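PDB 5J6B: aldehyde dehydrogenase from Burkholderia thailandensis, which probably oxidises aldehydes to carboxylic acids with a nicotinamide coenzyme, and is seen here in covalent complex with NADPH. Local coordinates for residues Gly198-Leu201 with Ala202-Asp205; Lys312-Ala315 with Lys316-Leu320; Glu396-Ser399 with Asp400-Asp403. All coordinates share one frame; numbering follows the deposited sequence.

Contact 1: residues Gly198-Leu201 with Ala202-Asp205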
loop_
_atom_site.group_PDB
_atom_site.type_symbol
_atom_site.label_atom_id
_atom_site.label_comp_id
_atom_site.label_asym_id
_atom_site.label_seq_id
_atom_site.Cartn_x
_atom_site.Cartn_y
_atom_site.Cartn_z
ATOM N N GLY A 198 -5.061 15.924 30.004
ATOM C CA GLY A 198 -4.089 17.011 30.058
ATOM C C GLY A 198 -3.056 16.845 31.159
ATOM O O GLY A 198 -1.861 17.081 30.951
ATOM N N GLU A 199 -3.493 16.436 32.347
ATOM C CA GLU A 199 -2.521 16.232 33.413
ATOM C C GLU A 199 -1.523 15.151 33.019
ATOM O O GLU A 199 -0.309 15.309 33.213
ATOM C CB GLU A 199 -3.219 15.881 34.731
ATOM C CG GLU A 199 -2.220 15.713 35.865
ATOM C CD GLU A 199 -2.858 15.672 37.256
ATOM O OE1 GLU A 199 -3.244 14.573 37.708
ATOM O OE2 GLU A 199 -2.967 16.746 37.897
ATOM N N VAL A 200 -2.015 14.062 32.427
ATOM C CA VAL A 200 -1.134 12.979 32.011
ATOM C C VAL A 200 -0.204 13.453 30.904
ATOM O O VAL A 200 1.008 13.214 30.947
ATOM C CB VAL A 200 -1.960 11.756 31.585
ATOM C CG1 VAL A 200 -1.066 10.719 30.901
ATOM C CG2 VAL A 200 -2.653 11.165 32.808
ATOM N N LEU A 201 -0.753 14.158 29.911
ATOM C CA LEU A 201 0.081 14.708 28.844
ATOM C C LEU A 201 1.127 15.684 29.374
ATOM O O LEU A 201 2.219 15.789 28.797
ATOM C CB LEU A 201 -0.791 15.420 27.807
ATOM C CG LEU A 201 -1.445 14.570 26.733
ATOM C CD1 LEU A 201 -2.374 15.448 25.885
ATOM C CD2 LEU A 201 -0.352 13.906 25.895
ATOM N N ALA A 202 0.813 16.425 30.446
ATOM C CA ALA A 202 1.788 17.372 30.973
ATOM C C ALA A 202 3.028 16.680 31.523
ATOM O O ALA A 202 4.081 17.322 31.653
ATOM C CB ALA A 202 1.164 18.244 32.071
ATOM N N GLU A 203 2.923 15.396 31.857
ATOM C CA GLU A 203 4.049 14.656 32.410
ATOM C C GLU A 203 5.100 14.307 31.368
ATOM O O GLU A 203 6.235 13.994 31.739
ATOM C CB GLU A 203 3.546 13.371 33.067
ATOM C CG GLU A 203 2.602 13.600 34.239
ATOM C CD GLU A 203 1.927 12.319 34.713
ATOM O OE1 GLU A 203 2.006 11.290 33.999
ATOM O OE2 GLU A 203 1.313 12.347 35.799
ATOM N N THR A 204 4.752 14.347 30.087
ATOM C CA THR A 204 5.626 13.886 29.019
ATOM C C THR A 204 6.591 14.990 28.595
ATOM O O THR A 204 6.426 16.156 28.939
ATOM C CB THR A 204 4.796 13.435 27.827
ATOM O OG1 THR A 204 4.189 14.579 27.201
ATOM C CG2 THR A 204 3.701 12.482 28.275
ATOM N N ASP A 205 7.601 14.617 27.802
ATOM C CA ASP A 205 8.564 15.597 27.308
ATOM C C ASP A 205 8.152 16.196 25.957
ATOM O O ASP A 205 9.013 16.521 25.128
ATOM C CB ASP A 205 9.974 14.990 27.251
ATOM C CG ASP A 205 10.065 13.769 26.338
ATOM O OD1 ASP A 205 9.012 13.248 25.909
ATOM O OD2 ASP A 205 11.200 13.320 26.062
HETATM O O HOH W 1 4.180 18.111 27.993
#

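Contact 2: residues Lys312-Ala315 with Lys316-Leu320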
loop_
_atom_site.group_PDB
_atom_site.type_symbol
_atom_site.label_atom_id
_atom_site.label_comp_id
_atom_site.label_asym_id
_atom_site.label_seq_id
_atom_site.Cartn_x
_atom_site.Cartn_y
_atom_site.Cartn_z
ATOM N N LYS A 312 -39.648 -10.888 21.674
ATOM C CA LYS A 312 -38.371 -10.935 22.383
ATOM C C LYS A 312 -37.833 -9.533 22.663
ATOM O O LYS A 312 -37.212 -9.290 23.708
ATOM C CB LYS A 312 -37.348 -11.738 21.579
ATOM C CG LYS A 312 -37.524 -13.260 21.619
ATOM C CD LYS A 312 -36.742 -13.915 20.438
ATOM C CE LYS A 312 -37.035 -15.411 20.321
ATOM N NZ LYS A 312 -36.700 -16.145 21.578
ATOM N N LEU A 313 -38.048 -8.599 21.734
ATOM C CA LEU A 313 -37.496 -7.257 21.904
ATOM C C LEU A 313 -38.264 -6.477 22.961
ATOM O O LEU A 313 -37.663 -5.753 23.766
ATOM C CB LEU A 313 -37.508 -6.510 20.569
ATOM C CG LEU A 313 -36.630 -5.265 20.529
ATOM C CD1 LEU A 313 -35.196 -5.621 20.889
ATOM C CD2 LEU A 313 -36.702 -4.631 19.160
ATOM N N ILE A 314 -39.588 -6.618 22.978
ATOM C CA ILE A 314 -40.383 -6.014 24.040
ATOM C C ILE A 314 -39.928 -6.537 25.396
ATOM O O ILE A 314 -39.698 -5.764 26.334
ATOM C CB ILE A 314 -41.882 -6.270 23.802
ATOM C CG1 ILE A 314 -42.366 -5.448 22.597
ATOM C CG2 ILE A 314 -42.682 -5.945 25.077
ATOM C CD1 ILE A 314 -43.689 -5.919 22.001
ATOM N N ALA A 315 -39.768 -7.859 25.513
ATOM C CA ALA A 315 -39.339 -8.425 26.786
ATOM C C ALA A 315 -37.946 -7.938 27.166
ATOM O O ALA A 315 -37.700 -7.576 28.324
ATOM C CB ALA A 315 -39.379 -9.951 26.729
ATOM N N LYS A 316 -37.021 -7.910 26.201
ATOM C CA LYS A 316 -35.666 -7.444 26.493
ATOM C C LYS A 316 -35.664 -5.972 26.889
ATOM O O LYS A 316 -34.969 -5.576 27.833
ATOM C CB LYS A 316 -34.763 -7.665 25.279
ATOM C CG LYS A 316 -33.307 -7.271 25.494
ATOM C CD LYS A 316 -32.608 -8.224 26.451
ATOM C CE LYS A 316 -31.178 -7.775 26.714
ATOM N NZ LYS A 316 -30.506 -8.634 27.722
ATOM N N THR A 317 -36.429 -5.145 26.167
ATOM C CA THR A 317 -36.503 -3.720 26.480
ATOM C C THR A 317 -37.058 -3.501 27.882
ATOM O O THR A 317 -36.515 -2.702 28.662
ATOM C CB THR A 317 -37.360 -3.014 25.417
ATOM O OG1 THR A 317 -36.725 -3.162 24.141
ATOM C CG2 THR A 317 -37.520 -1.526 25.713
ATOM N N ARG A 318 -38.114 -4.239 28.236
ATOM C CA ARG A 318 -38.699 -4.131 29.572
ATOM C C ARG A 318 -37.721 -4.524 30.668
ATOM O O ARG A 318 -37.793 -3.983 31.775
ATOM C CB ARG A 318 -39.957 -4.994 29.665
ATOM C CG ARG A 318 -41.135 -4.361 28.974
ATOM C CD ARG A 318 -42.368 -5.221 29.038
ATOM N NE ARG A 318 -43.511 -4.467 28.542
ATOM C CZ ARG A 318 -44.597 -5.017 28.017
ATOM N NH1 ARG A 318 -44.693 -6.338 27.911
ATOM N NH2 ARG A 318 -45.585 -4.243 27.595
ATOM N N SER A 319 -36.813 -5.460 30.389
ATOM C CA SER A 319 -35.892 -5.953 31.405
ATOM C C SER A 319 -34.801 -4.951 31.774
ATOM O O SER A 319 -34.141 -5.137 32.801
ATOM C CB SER A 319 -35.224 -7.241 30.931
ATOM O OG SER A 319 -34.263 -6.964 29.920
ATOM N N LEU A 320 -34.579 -3.916 30.966
ATOM C CA LEU A 320 -33.431 -3.034 31.167
ATOM C C LEU A 320 -33.623 -2.150 32.403
ATOM O O LEU A 320 -34.606 -1.411 32.506
ATOM C CB LEU A 320 -33.215 -2.181 29.921
ATOM C CG LEU A 320 -32.892 -2.990 28.665
ATOM C CD1 LEU A 320 -32.652 -2.066 27.510
ATOM C CD2 LEU A 320 -31.680 -3.873 28.906
#

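Contact 3: residues Glu396-Ser399 with Asp400-Asp403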
loop_
_atom_site.group_PDB
_atom_site.type_symbol
_atom_site.label_atom_id
_atom_site.label_comp_id
_atom_site.label_asym_id
_atom_site.label_seq_id
_atom_site.Cartn_x
_atom_site.Cartn_y
_atom_site.Cartn_z
ATOM N N GLU A 396 -40.155 -1.315 12.511
ATOM C CA GLU A 396 -40.987 -1.374 11.319
ATOM C C GLU A 396 -40.719 -2.691 10.603
ATOM O O GLU A 396 -39.731 -3.383 10.866
ATOM C CB GLU A 396 -40.744 -0.174 10.384
ATOM C CG GLU A 396 -39.318 -0.092 9.816
ATOM C CD GLU A 396 -39.072 1.184 9.018
ATOM O OE1 GLU A 396 -38.191 1.992 9.408
ATOM O OE2 GLU A 396 -39.768 1.385 8.000
ATOM N N ARG A 397 -41.616 -3.017 9.680
ATOM C CA ARG A 397 -41.727 -4.334 9.075
ATOM C C ARG A 397 -41.520 -4.233 7.569
ATOM O O ARG A 397 -42.030 -3.307 6.929
ATOM C CB ARG A 397 -43.114 -4.913 9.380
ATOM C CG ARG A 397 -43.413 -6.312 8.889
ATOM C CD ARG A 397 -44.855 -6.643 9.275
ATOM N NE ARG A 397 -45.282 -7.929 8.743
ATOM C CZ ARG A 397 -45.695 -8.954 9.482
ATOM N NH1 ARG A 397 -45.758 -8.853 10.810
ATOM N NH2 ARG A 397 -46.063 -10.083 8.883
ATOM N N PHE A 398 -40.784 -5.185 6.995
ATOM C CA PHE A 398 -40.623 -5.229 5.540
ATOM C C PHE A 398 -40.658 -6.675 5.066
ATOM O O PHE A 398 -40.667 -7.616 5.865
ATOM C CB PHE A 398 -39.311 -4.568 5.079
ATOM C CG PHE A 398 -38.099 -5.470 5.190
ATOM C CD1 PHE A 398 -37.468 -5.666 6.419
ATOM C CD2 PHE A 398 -37.597 -6.120 4.069
ATOM C CE1 PHE A 398 -36.352 -6.496 6.515
ATOM C CE2 PHE A 398 -36.493 -6.959 4.155
ATOM C CZ PHE A 398 -35.866 -7.147 5.368
ATOM N N SER A 399 -40.653 -6.839 3.739
ATOM C CA SER A 399 -40.582 -8.155 3.124
ATOM C C SER A 399 -39.621 -8.150 1.931
ATOM O O SER A 399 -38.911 -9.131 1.689
ATOM C CB SER A 399 -41.975 -8.607 2.690
ATOM O OG SER A 399 -41.891 -9.793 1.935
ATOM N N ASP A 400 -39.591 -7.056 1.184
ATOM C CA ASP A 400 -38.717 -6.921 0.022
ATOM C C ASP A 400 -37.386 -6.295 0.430
ATOM O O ASP A 400 -37.364 -5.222 1.047
ATOM C CB ASP A 400 -39.413 -6.065 -1.036
ATOM C CG ASP A 400 -38.596 -5.925 -2.290
ATOM O OD1 ASP A 400 -38.695 -6.813 -3.154
ATOM O OD2 ASP A 400 -37.851 -4.934 -2.405
ATOM N N PHE A 401 -36.268 -6.950 0.080
ATOM C CA PHE A 401 -34.985 -6.481 0.604
ATOM C C PHE A 401 -34.593 -5.128 0.011
ATOM O O PHE A 401 -33.967 -4.315 0.704
ATOM C CB PHE A 401 -33.872 -7.519 0.376
ATOM C CG PHE A 401 -32.600 -7.233 1.156
ATOM C CD1 PHE A 401 -31.465 -6.756 0.509
ATOM C CD2 PHE A 401 -32.551 -7.420 2.532
ATOM C CE1 PHE A 401 -30.295 -6.489 1.213
ATOM C CE2 PHE A 401 -31.389 -7.146 3.256
ATOM C CZ PHE A 401 -30.259 -6.678 2.601
ATOM N N ASP A 402 -34.963 -4.850 -1.250
ATOM C CA ASP A 402 -34.696 -3.517 -1.794
ATOM C C ASP A 402 -35.490 -2.443 -1.059
ATOM O O ASP A 402 -35.011 -1.314 -0.903
ATOM C CB ASP A 402 -35.004 -3.461 -3.289
ATOM C CG ASP A 402 -33.905 -4.083 -4.128
ATOM O OD1 ASP A 402 -32.720 -4.020 -3.735
ATOM O OD2 ASP A 402 -34.230 -4.654 -5.175
ATOM N N ASP A 403 -36.705 -2.767 -0.618
ATOM C CA ASP A 403 -37.481 -1.824 0.177
ATOM C C ASP A 403 -36.810 -1.560 1.527
ATOM O O ASP A 403 -36.783 -0.421 1.999
ATOM C CB ASP A 403 -38.902 -2.360 0.349
ATOM C CG ASP A 403 -39.752 -1.492 1.266
ATOM O OD1 ASP A 403 -39.669 -0.252 1.167
ATOM O OD2 ASP A 403 -40.508 -2.056 2.079
HETATM O O HOH W 2 -41.238 -4.608 1.904
#

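Contact 1: residues Gly198-Leu201 with Ala202-Asp205
The carbonyl group of Leu201 is gripped twice by Thr204, in two different directions. Thr204 OG1 donates in the carbonyl plane, with OG1 2.8 Å from Leu201 O. Thr204 N instead lies above that plane and gives a longer bond, its N 3.2 Å from Leu201 O. The hydroxyl gets there because OG1 sits between its own backbone N and carbonyl carbon (chi1 70°), which also sets CG2 against the last helical turn, near Val200 O. A water stands 3.1 Å from both Leu201 O and Thr204 O.

The pattern illustrates how a helix runs out. Ala202 N still reaches four residues back, 2.8 Å from Gly198 O, whereas Glu203 N bonds only three back, to Val200 O at 3.0 Å, as Thr204 N does to Leu201 O. Glu203 lays its aliphatic part across this last turn, CB 3.3 Å from Val200 O, before its carboxylate leaves for His79 and Arg83; Glu199 is paired with Arg87.

The turn closes the helix of a beta-alpha-beta crossover, since helix 192-202 joins the adjacent parallel strands 182-185 and 211-213. Val200, Leu201 and Thr204 rest on helix 70-86, Leu201 also meets Val172 and Leu176 of helix 164-178, and Glu199 and Ala202 touch Tyr17 of strand 13-18.

Contact 2: residues Lys312-Ala315 with Lys316-Leu320
Leu313 and Thr317, Ile314 and Arg318 are neighbours one turn apart in the closing turns of alpha-helix 303-319, which packs on the larger beta-sheet of the aldehyde dehydrogenase fold. Among the backbone bonds the alpha-helical pattern is regular: Lys316 N to Lys312 O, Thr317 N to Leu313 O, Arg318 N to Ile314 O and Ser319 N to Ala315 O.

A side-chain hydroxyl is added to this ladder at Leu313. Thr317 OG1 lies 2.8 Å from Leu313 O, and Thr317 N is equally close to that oxygen, but the two donors come in from opposite faces of the carbonyl plane. The hydroxyl folds back on its own helix because OG1 stands beside the backbone N (chi1 -62°), a common way for threonine to satisfy itself inside a helix; Tyr286 OH adds a weak bond. The residue is buried, with Ala360 and Ala371 of the sheet beside it.

Van der Waals packing joins Ile314 to Arg318. The two side chains run alongside each other in the same direction, and the methyl CG2 of Ile314 lies 3.4 Å above one face of the guanidinium plane, displaced toward its rim, with CG2 3.5 Å from Arg318 NH1. An extended Arg318 chain carries the flat group there, while Ile314 also meets Val359 and Leu373.

Charge pairing is directed at one neighbour, helix 274-286: Lys312 pairs with Asp275 and Lys316 with Glu279, both lysines brushing Val278 on the way. At the final turn, Ser319 OG donates to Lys316 O across 2.6 Å.

Contact 3: residues Glu396-Ser399 with Asp400-Asp403
Between Phe398, the last residue of strand 392-398, and Phe401, the first of helix 401-409, the backbone needs just Ser399 and Asp400 to turn, Ser399 with helix-like psi (-36°) and Asp400 again extended (psi 127°). The result is a tight strand-to-helix connection with Asp400 as N-cap.

Phe398 is folded under this corner. With CG placed between backbone N and carbonyl carbon (chi1 82°), its ring comes up against the turn: Asp400 C lies at the ring edge, in plane, and Asp400 O is 3.2 Å from Phe398 CD2. Farther round, Phe398 CE2 reaches Phe401 CD2 at 4.3 Å, a loose apolar touch. Each ring has a histidine partner, His302 edge-to-face on Phe398 and His426 stacked on Phe401.

Water 2 ties the strand to the helix's first turn, accepting from Ser399 N at 2.9 Å and donating to Asp403 OD2 at 2.7 Å. That carboxylate oxygen is also in a salt bridge with Arg407, which pairs with Glu396 as well and so links strand and helix a second time. The capping bond runs from Asp403 N to the anti lone pair of Asp400 OD2, 3.0 Å away.

In the fold
All three contacts lie toward the outside of the subunit, their centres 23, 27 and 30 Å from its centre. Contact 1 ends a helix beside the six-stranded sheet whose strand 155-158 reaches the first residue of the NADPH pocket. Contact 2 lies on a helix packed against the other large sheet, and contact 3 at the end of one of its strands; both lie on the opposite side of the chain's centre, about 45 and 52 Å from contact 1 between centres. These two are neighbours, with nearest atoms about 8 Å apart. Strand 298-302 leads directly into helix 303-319 of contact 2 and pairs with strand 392-398 of contact 3, while Arg397 touches Ala303 and Tyr306 at that helix's start.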